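Local coordinates for protein aminotransferase (PDB 4ZM4) that belongs to the class-III aminotransferases, a family of pyridoxal-5'-phosphate-dependent enzymes, and assembles here as two chains with bound pyridoxal-5'-phosphate, at residues B[116-121]-B[298-303]; B[132-137]-B[245-250]; B[256-261]-B[366-371]; B[376-381]-B[391-396]. The protein carries 1 engineered substitution. One frame throughout, in Å; residues are numbered along the deposited sequence.

Interaction 1 of 4, residues B[116-121]-B[298-303]; sequences QVRFAN and RMLASN
The CA atoms of Arg118, in strand 116-120, and Leu300, in the short helix 298-301, stand 8.5 Å apart, a gap that side chains have to bridge. Arg118 does most of this: its CG lies anti to the carbonyl carbon (chi1 -76°) and the chain runs extended to NE, carrying the guanidinium to the end of the helix. There NH2 gives two hydrogen bonds. From Arg118 NH2 to Leu300 O the bond is 2.8 Å, bent (N-H...O 142°) but arriving in the carbonyl plane on a lone pair; from Arg118 NH2 to Asn303 OD1 it is 3.0 Å and nearly straight (167°), with OD1 at the edge of the guanidinium. Leu300 CD2 covers the centre of one face, 3.6 Å from Arg118 CZ, so the flat group is held at its edge and over a face. Its remaining N-H groups turn to the second subunit, NE to Ala26 O and NH1 to Ser30 O and Ser32 OG of that chain, which supplies this buried charge with further acceptors. Asn303, at positive phi, is the C-prime residue of a Schellman motif; the arginine thus meets a helix C-terminus, where backbone carbonyls would be expected to favour a cation, right at the subunit interface.

Interaction 2 of 4, residues B[132-137]-B[245-250]; sequences RLARAT and GAMLVF
Where Met247 meets Ala134 and Thr137 no ring or other flat side-chain group takes part; the flat group that matters is the peptide carbonyl of Leu133, approached on opposite faces by two donors of Thr137. Thr137 N makes the helical bond to Leu133 O at 2.9 Å, and Thr137 OG1 adds a 2.6 Å bond to the same Leu133 O from 39° above the carbonyl plane. This second bond fixes the threonine rotation with OG1 beside the backbone N and anti to the carbonyl carbon (chi1 -61°), which leaves CG2 anti to N and the apolar side of the residue for the methionine. Met247 touches with its sulfur. Met247 SD rests 3.7 Å from Ala134 CA and 3.9 Å from Ala134 CB, and comes within 4.1 Å of Thr137 CB, while the bend at chi3 (79°) turns the CE methyl off the helix. The small alanine is consistent with the close approach of the backbones, the CA atoms of Ala134 and Met247 being 6.3 Å apart. Helix 123-138 thereby lies against the large mixed sheet, in which strand 247-251 runs between 212-217 and 274-277: Ala134 also packs on Ala214 of strand 212-217, Thr137 and Leu133 lean on helix 298-301, and Leu248 faces helix 233-244.

Interaction 3 of 4, residues B[256-261]-B[366-371]; sequences GFRVAR and GTLMSV
Arg258 and Val259, in the loop between strand 247-251 and helix 263-267, meet Thr367 and Leu368 at the start of strand 368-373 in a buried contact that is part polar and part apolar. Its one cross-segment hydrogen bond runs from Arg258 NH1 to Thr367 OG1, 2.8 Å long and moderately bent (154°), with the oxygen close to the guanidinium plane. Arg258 leaves the backbone with CG anti to N (chi1 160°) and then folds at chi2 and chi3, so the chain bends and crosses the threonine side chain at about a right angle: Arg258 CD lies 3.3 Å from Thr367 OG1, and Thr367 CB comes to the guanidinium edge, 3.4 Å from Arg258 NH1. Leu368 packs CD1 on Arg258 and turns CD2 chiefly to Val259. Leu368 CD1 sits 3.8 Å from Arg258 CG, and Leu368 CD2 lies at the same 3.8 Å from Val259 CG1. The nearest CA atoms are those of Gly366, at positive phi, and Val259, 5.5 Å apart. The guanidinium is gripped further by Leu423 O, again through NH1, and by Gly68 O at NH2, so several acceptors share this buried charge. Around the contact, strand 368-373 is the middle strand of an antiparallel sheet between 360-365 and 421-422, Thr367 packs on Leu338 of helix 334-355, and Val259 touches Val365 of strand 360-365 and Ala264 of helix 263-267.

Interaction 4 of 4, residues B[376-381]-B[391-396]; sequences GSAEPS and AALVDF
Ala378 and Leu393 form the centre of this surface contact, their CA atoms 5.1 Å apart. The alanine methyl points at the leucine main chain: Ala378 CB lies 3.4 Å from Leu393 O and 4.2 Å from Leu393 CB. Leu393 carries CG anti to its carbonyl carbon (chi1 -55°), which brings the branched end toward the loop, Leu393 CD2 lying 4.2 Å from Glu379 N. One step out, Leu393 is placed by backbone bonding to Lys375, whose NZ also binds Ala392 O, and its side chain rests on Leu374 and Ala382. In the loop the carboxylate of Glu379 leads away from the leucine; Glu379 OE2 takes a 3.2 Å hydrogen bond from Ser381 OG, which comes from above the carboxylate plane. Beyond Leu393, Asp395 is the N-cap of the next helix, 396-408, and forms a salt bridge to Arg398, while Val394 CG1 lies over the centre of one face of the Phe396 ring. Across the two segments the touch is one of methyl groups with main-chain atoms and apolar carbons, without a directional bond; the contact therefore adds only undirected van der Waals packing between the loop and 391-396, with polar links beside it.

From the N terminus, strand 116-120 opens interaction 1, and helix 123-138 follows directly with the first half of interaction 2. Interaction 2 closes at 245-250, within the span that interaction 1 completes only at 298-303; the two touch through Met299 against Thr137 and Leu300 against Leu133, and both reach the large sheet and the second subunit. Interaction 3 opens at 256-261, before interaction 1 has closed, and ends at 366-371, so these two cross; interaction 3 ties the loop after strand 247-251 to the three-stranded antiparallel sheet. Interaction 4 comes last, a short closure between the loop after strand 368-373 and helix 387-393, about 45 Å from interaction 1 between centres.

Interaction 1 of 4, residues B[116-121]-B[298-303]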
loop_
_atom_site.group_PDB
_atom_site.type_symbol
_atom_site.label_atom_id
_atom_site.label_comp_id
_atom_site.label_asym_id
_atom_site.label_seq_id
_atom_site.Cartn_x
_atom_site.Cartn_y
_atom_site.Cartn_z
ATOM N N GLN B 116 -4.546 0.082 20.613
ATOM C CA GLN B 116 -3.326 -0.316 19.905
ATOM C C GLN B 116 -3.625 -0.447 18.415
ATOM O O GLN B 116 -4.750 -0.779 18.013
ATOM C CB GLN B 116 -2.836 -1.672 20.400
ATOM C CG GLN B 116 -2.446 -1.709 21.853
ATOM C CD GLN B 116 -1.942 -3.094 22.281
ATOM O OE1 GLN B 116 -2.620 -4.116 22.084
ATOM N NE2 GLN B 116 -0.782 -3.121 22.921
ATOM N N VAL B 117 -2.609 -0.221 17.595
ATOM C CA VAL B 117 -2.766 -0.295 16.147
ATOM C C VAL B 117 -1.586 -0.996 15.511
ATOM O O VAL B 117 -0.553 -1.211 16.157
ATOM C CB VAL B 117 -2.887 1.116 15.499
ATOM C CG1 VAL B 117 -4.114 1.832 15.971
ATOM C CG2 VAL B 117 -1.658 1.980 15.802
ATOM N N ARG B 118 -1.760 -1.357 14.239
ATOM C CA ARG B 118 -0.645 -1.586 13.338
ATOM C C ARG B 118 -0.885 -0.766 12.085
ATOM O O ARG B 118 -2.022 -0.490 11.723
ATOM C CB ARG B 118 -0.478 -3.045 13.016
ATOM C CG ARG B 118 0.145 -3.832 14.158
ATOM C CD ARG B 118 0.954 -5.004 13.646
ATOM N NE ARG B 118 1.380 -5.908 14.698
ATOM C CZ ARG B 118 2.162 -6.965 14.493
ATOM N NH1 ARG B 118 2.614 -7.256 13.266
ATOM N NH2 ARG B 118 2.519 -7.731 15.519
ATOM N N PHE B 119 0.202 -0.295 11.494
ATOM C CA PHE B 119 0.139 0.545 10.311
ATOM C C PHE B 119 0.357 -0.261 9.041
ATOM O O PHE B 119 0.959 -1.338 9.062
ATOM C CB PHE B 119 1.177 1.655 10.376
ATOM C CG PHE B 119 0.885 2.672 11.450
ATOM C CD1 PHE B 119 -0.061 3.672 11.223
ATOM C CD2 PHE B 119 1.512 2.598 12.670
ATOM C CE1 PHE B 119 -0.358 4.577 12.199
ATOM C CE2 PHE B 119 1.209 3.503 13.645
ATOM C CZ PHE B 119 0.269 4.488 13.421
ATOM N N ALA B 120 -0.143 0.318 7.945
ATOM C CA ALA B 120 -0.038 -0.244 6.616
ATOM C C ALA B 120 0.117 0.923 5.660
ATOM O O ALA B 120 -0.009 2.076 6.066
ATOM C CB ALA B 120 -1.296 -1.061 6.276
ATOM N N ASN B 121 0.269 0.611 4.374
ATOM C CA ASN B 121 0.393 1.651 3.348
ATOM C C ASN B 121 -0.944 2.072 2.765
ATOM O O ASN B 121 -1.032 3.126 2.149
ATOM C CB ASN B 121 1.293 1.156 2.220
ATOM C CG ASN B 121 2.627 0.710 2.727
ATOM O OD1 ASN B 121 3.415 1.524 3.227
ATOM N ND2 ASN B 121 2.909 -0.598 2.622
ATOM N N ARG B 298 -4.911 -8.867 20.704
ATOM C CA ARG B 298 -4.020 -9.703 21.510
ATOM C C ARG B 298 -3.095 -10.600 20.685
ATOM O O ARG B 298 -1.963 -10.860 21.091
ATOM C CB ARG B 298 -4.825 -10.545 22.539
ATOM C CG ARG B 298 -5.475 -11.811 21.969
ATOM C CD ARG B 298 -6.568 -12.391 22.860
ATOM N NE ARG B 298 -7.873 -12.116 22.251
ATOM C CZ ARG B 298 -8.851 -12.987 22.040
ATOM N NH1 ARG B 298 -8.742 -14.247 22.399
ATOM N NH2 ARG B 298 -9.977 -12.569 21.479
ATOM N N MET B 299 -3.559 -11.100 19.535
ATOM C CA MET B 299 -2.708 -11.980 18.736
ATOM C C MET B 299 -1.603 -11.217 18.014
ATOM O O MET B 299 -0.631 -11.821 17.546
ATOM C CB MET B 299 -3.530 -12.817 17.778
ATOM C CG MET B 299 -4.532 -13.712 18.499
ATOM S SD MET B 299 -5.167 -15.030 17.450
ATOM C CE MET B 299 -3.801 -16.207 17.460
ATOM N N LEU B 300 -1.744 -9.900 17.892
ATOM C CA LEU B 300 -0.691 -9.089 17.300
ATOM C C LEU B 300 0.262 -8.611 18.357
ATOM O O LEU B 300 1.413 -8.325 18.060
ATOM C CB LEU B 300 -1.282 -7.920 16.507
ATOM C CG LEU B 300 -1.915 -8.321 15.192
ATOM C CD1 LEU B 300 -2.592 -7.126 14.528
ATOM C CD2 LEU B 300 -0.899 -8.920 14.236
ATOM N N ALA B 301 -0.219 -8.471 19.597
ATOM C CA ALA B 301 0.649 -8.067 20.725
ATOM C C ALA B 301 1.628 -9.180 20.997
ATOM O O ALA B 301 2.757 -8.923 21.360
ATOM C CB ALA B 301 -0.171 -7.753 21.976
ATOM N N SER B 302 1.187 -10.419 20.794
ATOM C CA SER B 302 2.028 -11.592 20.971
ATOM C C SER B 302 2.830 -11.942 19.711
ATOM O O SER B 302 3.624 -12.874 19.724
ATOM C CB SER B 302 1.149 -12.780 21.356
ATOM O OG SER B 302 0.300 -13.155 20.284
ATOM N N ASN B 303 2.608 -11.203 18.621
ATOM C CA ASN B 303 3.234 -11.463 17.309
ATOM C C ASN B 303 2.995 -12.890 16.776
ATOM O O ASN B 303 3.812 -13.449 16.034
ATOM C CB ASN B 303 4.730 -11.135 17.347
ATOM C CG ASN B 303 5.240 -10.633 16.016
ATOM O OD1 ASN B 303 4.561 -9.872 15.316
ATOM N ND2 ASN B 303 6.429 -11.056 15.645
#

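Interaction 2 of 4, residues B[132-137]-B[245-250]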
loop_
_atom_site.group_PDB
_atom_site.type_symbol
_atom_site.label_atom_id
_atom_site.label_comp_id
_atom_site.label_asym_id
_atom_site.label_seq_id
_atom_site.Cartn_x
_atom_site.Cartn_y
_atom_site.Cartn_z
ATOM N N ARG B 132 -7.809 -11.047 8.489
ATOM C CA ARG B 132 -7.014 -12.183 8.895
ATOM C C ARG B 132 -6.983 -12.245 10.413
ATOM O O ARG B 132 -7.073 -13.328 10.995
ATOM C CB ARG B 132 -5.611 -12.111 8.321
ATOM C CG ARG B 132 -5.491 -12.579 6.882
ATOM C CD ARG B 132 -4.043 -12.569 6.456
ATOM N NE ARG B 132 -3.902 -12.840 5.033
ATOM C CZ ARG B 132 -2.815 -12.557 4.306
ATOM N NH1 ARG B 132 -1.737 -12.017 4.852
ATOM N NH2 ARG B 132 -2.813 -12.830 2.999
ATOM N N LEU B 133 -6.840 -11.098 11.069
ATOM C CA LEU B 133 -6.801 -11.060 12.544
ATOM C C LEU B 133 -8.088 -11.614 13.121
ATOM O O LEU B 133 -8.045 -12.420 14.041
ATOM C CB LEU B 133 -6.573 -9.631 13.041
ATOM C CG LEU B 133 -6.534 -9.405 14.558
ATOM C CD1 LEU B 133 -5.425 -10.258 15.195
ATOM C CD2 LEU B 133 -6.329 -7.931 14.876
ATOM N N ALA B 134 -9.228 -11.240 12.525
ATOM C CA ALA B 134 -10.517 -11.751 12.973
ATOM C C ALA B 134 -10.679 -13.284 12.749
ATOM O O ALA B 134 -11.242 -14.003 13.602
ATOM C CB ALA B 134 -11.659 -10.996 12.301
ATOM N N ARG B 135 -10.219 -13.772 11.601
ATOM C CA ARG B 135 -10.260 -15.220 11.334
ATOM C C ARG B 135 -9.344 -15.942 12.312
ATOM O O ARG B 135 -9.731 -16.972 12.896
ATOM C CB ARG B 135 -9.879 -15.522 9.883
ATOM C CG ARG B 135 -10.873 -14.990 8.857
ATOM C CD ARG B 135 -10.391 -15.211 7.434
ATOM N NE ARG B 135 -11.512 -15.288 6.492
ATOM C CZ ARG B 135 -11.777 -14.459 5.479
ATOM N NH1 ARG B 135 -10.970 -13.419 5.199
ATOM N NH2 ARG B 135 -12.889 -14.698 4.717
ATOM N N ALA B 136 -8.125 -15.423 12.503
ATOM C CA ALA B 136 -7.151 -16.066 13.414
ATOM C C ALA B 136 -7.642 -16.074 14.875
ATOM O O ALA B 136 -7.428 -17.060 15.597
ATOM C CB ALA B 136 -5.802 -15.396 13.334
ATOM N N THR B 137 -8.310 -15.000 15.280
ATOM C CA THR B 137 -8.714 -14.798 16.655
ATOM C C THR B 137 -9.916 -15.682 17.019
ATOM O O THR B 137 -9.961 -16.279 18.088
ATOM C CB THR B 137 -9.000 -13.279 16.903
ATOM O OG1 THR B 137 -7.814 -12.530 16.665
ATOM C CG2 THR B 137 -9.452 -12.996 18.344
ATOM N N GLY B 245 -20.128 -13.875 19.042
ATOM C CA GLY B 245 -18.676 -13.993 19.124
ATOM C C GLY B 245 -17.987 -13.643 17.821
ATOM O O GLY B 245 -16.856 -14.043 17.595
ATOM N N ALA B 246 -18.679 -12.910 16.950
ATOM C CA ALA B 246 -18.090 -12.392 15.718
ATOM C C ALA B 246 -17.492 -11.026 15.966
ATOM O O ALA B 246 -18.056 -10.228 16.695
ATOM C CB ALA B 246 -19.150 -12.313 14.629
ATOM N N MET B 247 -16.348 -10.728 15.359
ATOM C CA MET B 247 -15.736 -9.399 15.524
ATOM C C MET B 247 -16.461 -8.425 14.620
ATOM O O MET B 247 -16.758 -8.744 13.462
ATOM C CB MET B 247 -14.225 -9.438 15.248
ATOM C CG MET B 247 -13.494 -10.359 16.217
ATOM S SD MET B 247 -11.695 -10.251 16.141
ATOM C CE MET B 247 -11.389 -8.764 17.085
ATOM N N LEU B 248 -16.794 -7.262 15.153
ATOM C CA LEU B 248 -17.368 -6.190 14.353
ATOM C C LEU B 248 -16.213 -5.289 13.883
ATOM O O LEU B 248 -15.450 -4.777 14.713
ATOM C CB LEU B 248 -18.409 -5.387 15.153
ATOM C CG LEU B 248 -19.077 -4.181 14.447
ATOM C CD1 LEU B 248 -19.703 -4.549 13.118
ATOM C CD2 LEU B 248 -20.126 -3.559 15.353
ATOM N N VAL B 249 -16.074 -5.166 12.553
ATOM C CA VAL B 249 -15.040 -4.350 11.939
ATOM C C VAL B 249 -15.669 -3.133 11.262
ATOM O O VAL B 249 -16.357 -3.270 10.265
ATOM C CB VAL B 249 -14.205 -5.148 10.906
ATOM C CG1 VAL B 249 -13.006 -4.353 10.463
ATOM C CG2 VAL B 249 -13.704 -6.479 11.490
ATOM N N PHE B 250 -15.393 -1.940 11.782
ATOM C CA PHE B 250 -15.796 -0.717 11.099
ATOM C C PHE B 250 -14.664 -0.331 10.185
ATOM O O PHE B 250 -13.537 -0.070 10.622
ATOM C CB PHE B 250 -16.064 0.450 12.079
ATOM C CG PHE B 250 -17.427 0.435 12.719
ATOM C CD1 PHE B 250 -18.322 -0.596 12.521
ATOM C CD2 PHE B 250 -17.791 1.452 13.577
ATOM C CE1 PHE B 250 -19.570 -0.607 13.148
ATOM C CE2 PHE B 250 -19.023 1.449 14.220
ATOM C CZ PHE B 250 -19.919 0.417 13.992
#

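Interaction 3 of 4, residues B[256-261]-B[366-371]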
loop_
_atom_site.group_PDB
_atom_site.type_symbol
_atom_site.label_atom_id
_atom_site.label_comp_id
_atom_site.label_asym_id
_atom_site.label_seq_id
_atom_site.Cartn_x
_atom_site.Cartn_y
_atom_site.Cartn_z
ATOM N N GLY B 256 -13.465 7.977 9.303
ATOM C CA GLY B 256 -12.572 8.331 10.422
ATOM C C GLY B 256 -11.973 9.721 10.319
ATOM O O GLY B 256 -11.501 10.128 9.269
ATOM N N PHE B 257 -12.051 10.465 11.405
ATOM C CA PHE B 257 -11.636 11.875 11.453
ATOM C C PHE B 257 -12.318 12.739 10.427
ATOM O O PHE B 257 -11.833 13.836 10.116
ATOM C CB PHE B 257 -10.130 12.034 11.301
ATOM C CG PHE B 257 -9.337 11.000 12.040
ATOM C CD1 PHE B 257 -9.163 11.079 13.411
ATOM C CD2 PHE B 257 -8.784 9.930 11.359
ATOM C CE1 PHE B 257 -8.452 10.108 14.076
ATOM C CE2 PHE B 257 -8.051 8.970 12.029
ATOM C CZ PHE B 257 -7.885 9.060 13.381
ATOM N N ARG B 258 -13.485 12.325 9.953
ATOM C CA ARG B 258 -14.217 13.084 8.920
ATOM C C ARG B 258 -15.633 13.461 9.395
ATOM O O ARG B 258 -15.995 14.640 9.387
ATOM C CB ARG B 258 -14.249 12.233 7.641
ATOM C CG ARG B 258 -15.313 12.556 6.616
ATOM C CD ARG B 258 -15.066 13.848 5.887
ATOM N NE ARG B 258 -13.877 13.825 5.027
ATOM C CZ ARG B 258 -13.507 14.846 4.252
ATOM N NH1 ARG B 258 -14.261 15.948 4.175
ATOM N NH2 ARG B 258 -12.397 14.775 3.525
ATOM N N VAL B 259 -16.426 12.454 9.764
ATOM C CA VAL B 259 -17.824 12.679 10.194
ATOM C C VAL B 259 -17.885 13.159 11.641
ATOM O O VAL B 259 -18.893 13.699 12.063
ATOM C CB VAL B 259 -18.725 11.434 10.027
ATOM C CG1 VAL B 259 -18.767 11.019 8.575
ATOM C CG2 VAL B 259 -18.218 10.278 10.876
ATOM N N ALA B 260 -16.769 13.020 12.340
ATOM C CA ALA B 260 -16.563 13.503 13.711
ATOM C C ALA B 260 -15.096 13.260 14.014
ATOM O O ALA B 260 -14.393 12.588 13.251
ATOM C CB ALA B 260 -17.423 12.727 14.682
ATOM N N ARG B 261 -14.608 13.804 15.111
ATOM C CA ARG B 261 -13.191 13.626 15.465
ATOM C C ARG B 261 -12.857 12.135 15.662
ATOM O O ARG B 261 -11.847 11.637 15.166
ATOM C CB ARG B 261 -12.871 14.442 16.722
ATOM C CG ARG B 261 -11.387 14.713 16.908
ATOM C CD ARG B 261 -11.102 15.467 18.192
ATOM N NE ARG B 261 -11.166 14.596 19.366
ATOM C CZ ARG B 261 -10.556 14.824 20.525
ATOM N NH1 ARG B 261 -10.687 13.943 21.499
ATOM N NH2 ARG B 261 -9.834 15.894 20.717
ATOM N N GLY B 366 -21.844 15.547 7.492
ATOM C CA GLY B 366 -20.790 16.488 7.647
ATOM C C GLY B 366 -20.356 16.977 6.286
ATOM O O GLY B 366 -21.161 17.475 5.515
ATOM N N THR B 367 -19.071 16.796 5.983
ATOM C CA THR B 367 -18.504 17.217 4.715
ATOM C C THR B 367 -18.479 16.087 3.679
ATOM O O THR B 367 -17.894 16.230 2.602
ATOM C CB THR B 367 -17.075 17.761 4.946
ATOM O OG1 THR B 367 -16.336 16.889 5.816
ATOM C CG2 THR B 367 -17.149 19.126 5.570
ATOM N N LEU B 368 -19.070 14.953 4.029
ATOM C CA LEU B 368 -19.225 13.811 3.117
ATOM C C LEU B 368 -20.609 14.012 2.520
ATOM O O LEU B 368 -21.574 14.277 3.251
ATOM C CB LEU B 368 -19.201 12.542 3.917
ATOM C CG LEU B 368 -18.332 11.359 3.599
ATOM C CD1 LEU B 368 -16.913 11.739 3.260
ATOM C CD2 LEU B 368 -18.353 10.465 4.811
ATOM N N MET B 369 -20.703 13.989 1.200
ATOM C CA MET B 369 -21.894 14.475 0.514
ATOM C C MET B 369 -22.089 13.785 -0.858
ATOM O O MET B 369 -21.152 13.767 -1.668
ATOM C CB MET B 369 -21.734 15.984 0.330
ATOM C CG MET B 369 -22.952 16.713 -0.146
ATOM S SD MET B 369 -22.642 18.492 -0.017
ATOM C CE MET B 369 -24.151 19.023 -0.845
ATOM N N SER B 370 -23.297 13.273 -1.116
ATOM C CA SER B 370 -23.683 12.751 -2.468
ATOM C C SER B 370 -24.736 13.672 -3.099
ATOM O O SER B 370 -25.651 14.146 -2.420
ATOM C CB SER B 370 -24.081 11.250 -2.607
ATOM O OG SER B 370 -25.238 10.885 -1.898
ATOM N N VAL B 371 -24.564 13.910 -4.392
ATOM C CA VAL B 371 -25.448 14.744 -5.200
ATOM C C VAL B 371 -25.734 14.018 -6.506
ATOM O O VAL B 371 -24.843 13.843 -7.325
ATOM C CB VAL B 371 -24.818 16.125 -5.538
ATOM C CG1 VAL B 371 -25.729 16.923 -6.466
ATOM C CG2 VAL B 371 -24.547 16.921 -4.278
#

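Interaction 4 of 4, residues B[376-381]-B[391-396]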
loop_
_atom_site.group_PDB
_atom_site.type_symbol
_atom_site.label_atom_id
_atom_site.label_comp_id
_atom_site.label_asym_id
_atom_site.label_seq_id
_atom_site.Cartn_x
_atom_site.Cartn_y
_atom_site.Cartn_z
ATOM N N GLY B 376 -36.871 11.837 -14.393
ATOM C CA GLY B 376 -38.128 12.578 -14.358
ATOM C C GLY B 376 -39.209 11.701 -13.746
ATOM O O GLY B 376 -40.110 12.203 -13.067
ATOM N N SER B 377 -39.090 10.384 -13.954
ATOM C CA SER B 377 -40.046 9.393 -13.409
ATOM C C SER B 377 -39.709 8.943 -11.985
ATOM O O SER B 377 -40.333 8.022 -11.476
ATOM C CB SER B 377 -40.105 8.134 -14.304
ATOM O OG SER B 377 -39.107 7.185 -13.911
ATOM N N ALA B 378 -38.710 9.555 -11.358
ATOM C CA ALA B 378 -38.302 9.158 -10.014
ATOM C C ALA B 378 -39.180 9.841 -8.985
ATOM O O ALA B 378 -39.712 10.913 -9.235
ATOM C CB ALA B 378 -36.831 9.506 -9.768
ATOM N N GLU B 379 -39.297 9.217 -7.817
ATOM C CA GLU B 379 -40.041 9.784 -6.691
ATOM C C GLU B 379 -39.204 10.829 -5.940
ATOM O O GLU B 379 -38.351 10.463 -5.139
ATOM C CB GLU B 379 -40.457 8.670 -5.718
ATOM C CG GLU B 379 -41.938 8.337 -5.694
ATOM C CD GLU B 379 -42.838 9.534 -5.410
ATOM O OE1 GLU B 379 -43.967 9.485 -5.958
ATOM O OE2 GLU B 379 -42.425 10.498 -4.683
ATOM N N PRO B 380 -39.455 12.135 -6.169
ATOM C CA PRO B 380 -38.600 13.135 -5.503
ATOM C C PRO B 380 -38.421 12.941 -3.995
ATOM O O PRO B 380 -37.350 13.303 -3.466
ATOM C CB PRO B 380 -39.312 14.478 -5.783
ATOM C CG PRO B 380 -40.589 14.144 -6.505
ATOM C CD PRO B 380 -40.430 12.769 -7.077
ATOM N N SER B 381 -39.449 12.393 -3.315
ATOM C CA SER B 381 -39.451 12.302 -1.850
ATOM C C SER B 381 -38.794 11.029 -1.270
ATOM O O SER B 381 -38.774 10.827 -0.043
ATOM C CB SER B 381 -40.890 12.350 -1.359
ATOM O OG SER B 381 -41.520 11.097 -1.633
ATOM N N ALA B 391 -29.795 3.770 -6.648
ATOM C CA ALA B 391 -29.415 3.690 -8.067
ATOM C C ALA B 391 -30.609 3.784 -8.969
ATOM O O ALA B 391 -30.521 4.328 -10.049
ATOM C CB ALA B 391 -28.635 2.404 -8.357
ATOM N N ALA B 392 -31.745 3.272 -8.499
ATOM C CA ALA B 392 -32.946 3.204 -9.328
ATOM C C ALA B 392 -33.547 4.575 -9.573
ATOM O O ALA B 392 -34.199 4.766 -10.559
ATOM C CB ALA B 392 -33.977 2.267 -8.713
ATOM N N LEU B 393 -33.332 5.520 -8.668
ATOM C CA LEU B 393 -33.868 6.884 -8.813
ATOM C C LEU B 393 -33.039 7.762 -9.715
ATOM O O LEU B 393 -33.512 8.819 -10.172
ATOM C CB LEU B 393 -33.939 7.575 -7.454
ATOM C CG LEU B 393 -34.728 6.867 -6.323
ATOM C CD1 LEU B 393 -34.638 7.665 -5.028
ATOM C CD2 LEU B 393 -36.180 6.662 -6.703
ATOM N N VAL B 394 -31.828 7.310 -10.025
ATOM C CA VAL B 394 -30.796 8.187 -10.573
ATOM C C VAL B 394 -30.724 8.123 -12.091
ATOM O O VAL B 394 -30.876 7.076 -12.691
ATOM C CB VAL B 394 -29.417 7.871 -9.961
ATOM C CG1 VAL B 394 -28.315 8.632 -10.677
ATOM C CG2 VAL B 394 -29.407 8.215 -8.488
ATOM N N ASP B 395 -30.529 9.277 -12.703
ATOM C CA ASP B 395 -30.382 9.395 -14.141
ATOM C C ASP B 395 -28.899 9.494 -14.466
ATOM O O ASP B 395 -28.339 10.592 -14.547
ATOM C CB ASP B 395 -31.124 10.655 -14.631
ATOM C CG ASP B 395 -31.164 10.768 -16.154
ATOM O OD1 ASP B 395 -30.357 10.101 -16.828
ATOM O OD2 ASP B 395 -32.014 11.529 -16.658
ATOM N N PHE B 396 -28.250 8.348 -14.638
ATOM C CA PHE B 396 -26.776 8.293 -14.805
ATOM C C PHE B 396 -26.251 9.001 -16.043
ATOM O O PHE B 396 -25.266 9.735 -15.947
ATOM C CB PHE B 396 -26.255 6.853 -14.706
ATOM C CG PHE B 396 -26.283 6.304 -13.307
ATOM C CD1 PHE B 396 -25.290 6.621 -12.401
ATOM C CD2 PHE B 396 -27.339 5.510 -12.873
ATOM C CE1 PHE B 396 -25.325 6.137 -11.094
ATOM C CE2 PHE B 396 -27.384 5.028 -11.571
ATOM C CZ PHE B 396 -26.373 5.335 -10.685
#